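3-oxoacyl-(acyl-carrier protein) synthase II (Thermus thermophilus, PDB 1J3N) probably catalyses the chain-lengthening condensation of fatty acid synthesis, joining an acyl group to malonyl-(acyl-carrier protein) as a homodimeric condensing enzyme. Local coordinates at residues 321-324 with 325-328; 313-316 with 317-320. All blocks are in the same frame, centred on the assembly; numbering follows the deposited sequence.

Contact 1: residues 321-324 with 325-328; sequences GDHA and KRLM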
loop_
_atom_site.group_PDB
_atom_site.type_symbol
_atom_site.label_atom_id
_atom_site.label_comp_id
_atom_site.label_asym_id
_atom_site.label_seq_id
_atom_site.Cartn_x
_atom_site.Cartn_y
_atom_site.Cartn_z
ATOM N N GLY A 321 6.682 -2.033 -31.997
ATOM C CA GLY A 321 7.079 -1.690 -33.356
ATOM C C GLY A 321 6.166 -2.167 -34.475
ATOM O O GLY A 321 4.986 -1.829 -34.508
ATOM N N ASP A 322 6.720 -2.955 -35.393
ATOM C CA ASP A 322 5.968 -3.475 -36.531
ATOM C C ASP A 322 4.736 -4.262 -36.109
ATOM O O ASP A 322 3.777 -4.390 -36.875
ATOM C CB ASP A 322 6.846 -4.395 -37.391
ATOM C CG ASP A 322 8.081 -3.699 -37.932
ATOM O OD1 ASP A 322 7.939 -2.625 -38.556
ATOM O OD2 ASP A 322 9.197 -4.239 -37.742
ATOM N N HIS A 323 4.762 -4.790 -34.891
ATOM C CA HIS A 323 3.650 -5.588 -34.392
ATOM C C HIS A 323 2.463 -4.786 -33.869
ATOM O O HIS A 323 1.331 -5.275 -33.860
ATOM C CB HIS A 323 4.133 -6.528 -33.293
ATOM C CG HIS A 323 3.101 -7.518 -32.863
ATOM N ND1 HIS A 323 2.676 -8.547 -33.675
ATOM C CD2 HIS A 323 2.381 -7.619 -31.719
ATOM C CE1 HIS A 323 1.738 -9.239 -33.052
ATOM N NE2 HIS A 323 1.541 -8.695 -31.864
ATOM N N ALA A 324 2.726 -3.559 -33.433
ATOM C CA ALA A 324 1.692 -2.693 -32.894
ATOM C C ALA A 324 0.474 -2.632 -33.804
ATOM O O ALA A 324 -0.666 -2.614 -33.336
ATOM C CB ALA A 324 2.259 -1.288 -32.677
ATOM N N LYS A 325 0.726 -2.609 -35.109
ATOM C CA LYS A 325 -0.330 -2.533 -36.106
ATOM C C LYS A 325 -1.185 -3.799 -36.168
ATOM O O LYS A 325 -2.285 -3.789 -36.728
ATOM C CB LYS A 325 0.289 -2.238 -37.483
ATOM C CG LYS A 325 1.085 -0.929 -37.526
ATOM C CD LYS A 325 1.778 -0.695 -38.869
ATOM C CE LYS A 325 2.874 -1.722 -39.123
ATOM N NZ LYS A 325 3.644 -1.435 -40.366
ATOM N N ARG A 326 -0.689 -4.884 -35.584
ATOM C CA ARG A 326 -1.420 -6.147 -35.600
ATOM C C ARG A 326 -2.109 -6.411 -34.259
ATOM O O ARG A 326 -2.824 -7.398 -34.096
ATOM C CB ARG A 326 -0.463 -7.296 -35.935
ATOM C CG ARG A 326 -1.135 -8.482 -36.614
ATOM C CD ARG A 326 -0.131 -9.308 -37.417
ATOM N NE ARG A 326 0.873 -9.939 -36.565
ATOM C CZ ARG A 326 1.853 -10.718 -37.014
ATOM N NH1 ARG A 326 1.969 -10.964 -38.312
ATOM N NH2 ARG A 326 2.713 -11.258 -36.162
ATOM N N LEU A 327 -1.892 -5.512 -33.306
ATOM C CA LEU A 327 -2.480 -5.641 -31.979
ATOM C C LEU A 327 -3.926 -5.188 -31.961
ATOM O O LEU A 327 -4.379 -4.487 -32.859
ATOM C CB LEU A 327 -1.723 -4.772 -30.969
ATOM C CG LEU A 327 -0.315 -5.090 -30.479
ATOM C CD1 LEU A 327 0.234 -3.865 -29.763
ATOM C CD2 LEU A 327 -0.340 -6.296 -29.554
ATOM N N MET A 328 -4.643 -5.603 -30.928
ATOM C CA MET A 328 -6.021 -5.184 -30.726
ATOM C C MET A 328 -5.959 -4.518 -29.365
ATOM O O MET A 328 -5.449 -5.106 -28.409
ATOM C CB MET A 328 -6.982 -6.376 -30.679
ATOM C CG MET A 328 -7.302 -6.975 -32.035
ATOM S SD MET A 328 -8.562 -8.256 -31.917
ATOM C CE MET A 328 -7.562 -9.621 -31.270
HETATM O O HOH W 1 -3.560 -2.141 -33.930
#
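The imidazole of His323 sits between the side chains of Arg326 and Leu327, just where a type I beta turn from Ala324 to Leu327 carries the chain from helix 306-324 toward strand 328-330. From CB outward, His323 places CG anti to the backbone N (chi1 -172°), which carries the ring forward over the turn. On one edge ND1 meets the guanidinium of Arg326: NH2 lies 3.7 Å from ND1, close to the ring plane, and the two flat groups stand 84° apart. CE1 continues that contact, with Arg326 NE at 3.7 Å from it. On the other branch CD2 rests against a methyl group, Leu327 CD2, at 3.7 Å. At the tip, NE2 touches the same methyl and is hydrogen-bonded to the carbonyl O of Val295, which fixes the rotation of the ring.

The backbone beneath is tied twice. Arg326 N gives a 2.7 Å hydrogen bond to His323 O, and Leu327 N reaches Ala324 O at 3.1 Å. A water donates to Ala324 O and to Leu327 O, bridging the first and last residues of the turn. Leu327 also bends back over the helix end, its CD1 lying 3.6 Å from Ala324 CA.

With an alanine in place of the histidine, Val295 O is likely to lose its imidazole partner and a gap would probably open beside the Leu327 methyl. Because NE2 bonds to a carbonyl oxygen, it must carry a hydrogen. If the ring is neutral, ND1 is then the bare nitrogen facing Arg326, and the nearby positive charge would be expected to discourage a second proton there.

Contact 2: residues 313-316 with 317-320; sequences VLAI and KRVF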
loop_
_atom_site.group_PDB
_atom_site.type_symbol
_atom_site.label_atom_id
_atom_site.label_comp_id
_atom_site.label_asym_id
_atom_site.label_seq_id
_atom_site.Cartn_x
_atom_site.Cartn_y
_atom_site.Cartn_z
ATOM N N VAL A 313 -0.278 5.088 -26.412
ATOM C CA VAL A 313 -0.123 4.641 -27.795
ATOM C C VAL A 313 1.340 4.750 -28.244
ATOM O O VAL A 313 1.880 3.820 -28.838
ATOM C CB VAL A 313 -1.026 5.465 -28.741
ATOM C CG1 VAL A 313 -0.753 5.082 -30.190
ATOM C CG2 VAL A 313 -2.494 5.224 -28.391
ATOM N N LEU A 314 1.980 5.879 -27.957
ATOM C CA LEU A 314 3.380 6.067 -28.327
ATOM C C LEU A 314 4.245 5.007 -27.654
ATOM O O LEU A 314 5.223 4.535 -28.235
ATOM C CB LEU A 314 3.869 7.455 -27.909
ATOM C CG LEU A 314 3.326 8.653 -28.701
ATOM C CD1 LEU A 314 3.834 9.937 -28.085
ATOM C CD2 LEU A 314 3.758 8.549 -30.159
ATOM N N ALA A 315 3.876 4.637 -26.429
ATOM C CA ALA A 315 4.611 3.626 -25.674
ATOM C C ALA A 315 4.385 2.238 -26.271
ATOM O O ALA A 315 5.283 1.385 -26.262
ATOM C CB ALA A 315 4.166 3.643 -24.211
ATOM N N ILE A 316 3.176 2.006 -26.773
ATOM C CA ILE A 316 2.855 0.720 -27.376
ATOM C C ILE A 316 3.621 0.582 -28.688
ATOM O O ILE A 316 4.276 -0.432 -28.926
ATOM C CB ILE A 316 1.332 0.584 -27.623
ATOM C CG1 ILE A 316 0.629 0.273 -26.297
ATOM C CG2 ILE A 316 1.049 -0.498 -28.658
ATOM C CD1 ILE A 316 -0.864 0.128 -26.414
ATOM N N LYS A 317 3.552 1.610 -29.529
ATOM C CA LYS A 317 4.256 1.589 -30.808
ATOM C C LYS A 317 5.753 1.423 -30.585
ATOM O O LYS A 317 6.449 0.828 -31.402
ATOM C CB LYS A 317 3.998 2.886 -31.585
ATOM C CG LYS A 317 2.566 3.068 -32.059
ATOM C CD LYS A 317 2.376 4.435 -32.711
ATOM C CE LYS A 317 0.952 4.618 -33.204
ATOM N NZ LYS A 317 0.728 5.975 -33.789
ATOM N N ARG A 318 6.246 1.939 -29.466
ATOM C CA ARG A 318 7.665 1.840 -29.168
ATOM C C ARG A 318 8.089 0.430 -28.778
ATOM O O ARG A 318 9.144 -0.048 -29.204
ATOM C CB ARG A 318 8.045 2.816 -28.052
ATOM C CG ARG A 318 9.546 2.869 -27.786
ATOM C CD ARG A 318 9.931 3.929 -26.758
ATOM N NE ARG A 318 9.482 5.269 -27.129
ATOM C CZ ARG A 318 8.304 5.785 -26.784
ATOM N NH1 ARG A 318 7.454 5.070 -26.058
ATOM N NH2 ARG A 318 7.977 7.015 -27.160
ATOM N N VAL A 319 7.269 -0.236 -27.971
ATOM C CA VAL A 319 7.576 -1.587 -27.511
ATOM C C VAL A 319 7.226 -2.677 -28.520
ATOM O O VAL A 319 7.899 -3.698 -28.595
ATOM C CB VAL A 319 6.827 -1.912 -26.194
ATOM C CG1 VAL A 319 7.194 -3.306 -25.716
ATOM C CG2 VAL A 319 7.164 -0.882 -25.136
ATOM N N PHE A 320 6.175 -2.461 -29.302
ATOM C CA PHE A 320 5.749 -3.471 -30.263
ATOM C C PHE A 320 6.103 -3.198 -31.728
ATOM O O PHE A 320 5.860 -4.039 -32.589
ATOM C CB PHE A 320 4.245 -3.706 -30.101
ATOM C CG PHE A 320 3.874 -4.303 -28.764
ATOM C CD1 PHE A 320 3.961 -5.677 -28.550
ATOM C CD2 PHE A 320 3.459 -3.491 -27.714
ATOM C CE1 PHE A 320 3.638 -6.232 -27.313
ATOM C CE2 PHE A 320 3.137 -4.037 -26.474
ATOM C CZ PHE A 320 3.227 -5.413 -26.275
#
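Val313 CG1 is set anti to its own backbone nitrogen (chi1 175°), while Lys317 turns CG away from its carbonyl carbon (chi1 -67°) and then runs fully extended; together these torsions lay the two side chains side by side, one helical turn apart. The turns belong to helix 306-324, the crossover helix of a beta-alpha-beta unit between the parallel strands 297-299 and 328-330. Lys317 CE comes tightly against Val313 CG1, at 3.5 Å, and the ammonium beyond forms a salt bridge with Asp374.

Four main-chain bonds hold these turns in alpha-helical register. Lys317 N to Val313 O is almost straight, with an N-H...O angle of 176°, and Phe320 N reaches Ile316 O at 2.8 Å.

The inner face is apolar. Ile316 CG2 lies 4.0 Å from Phe320 CD2, and both side chains pack on Ile298 of the central sheet, while Ala315 and Val319 meet helix 275-288. Val319 CG1 lies over one face of the Phe320 ring, toward its rim.

On the more exposed side Arg318 bends at chi3 and folds back along the helix. One face of its guanidinium covers the carbonyl of Leu314, whose oxygen already accepts the Arg318 backbone N-H, and the group's edge meets the next residue, with NH1 3.2 Å from Ala315 CA.

How the contacts relate
Contact 2 covers two successive turns of helix 306-324, and contact 1 follows directly, taking in the last turn of the helix and the beta turn that leaves it, their centres about 9 Å apart. What joins them is Leu327: having passed the turn, it folds back so that CD1 packs on Ile316 CG2 at 3.6 Å and on Phe320 CG at 3.8 Å. Ala324 CB adds a contact with Lys317 CA at 4.0 Å. The apolar face of 313-320 thus continues into the turn that leads to strand 328-330, completing the beta-alpha-beta unit. Both contacts lie on the same side of the chain's centre, about 25 and 22 Å from it, and neither is touched by the other subunit.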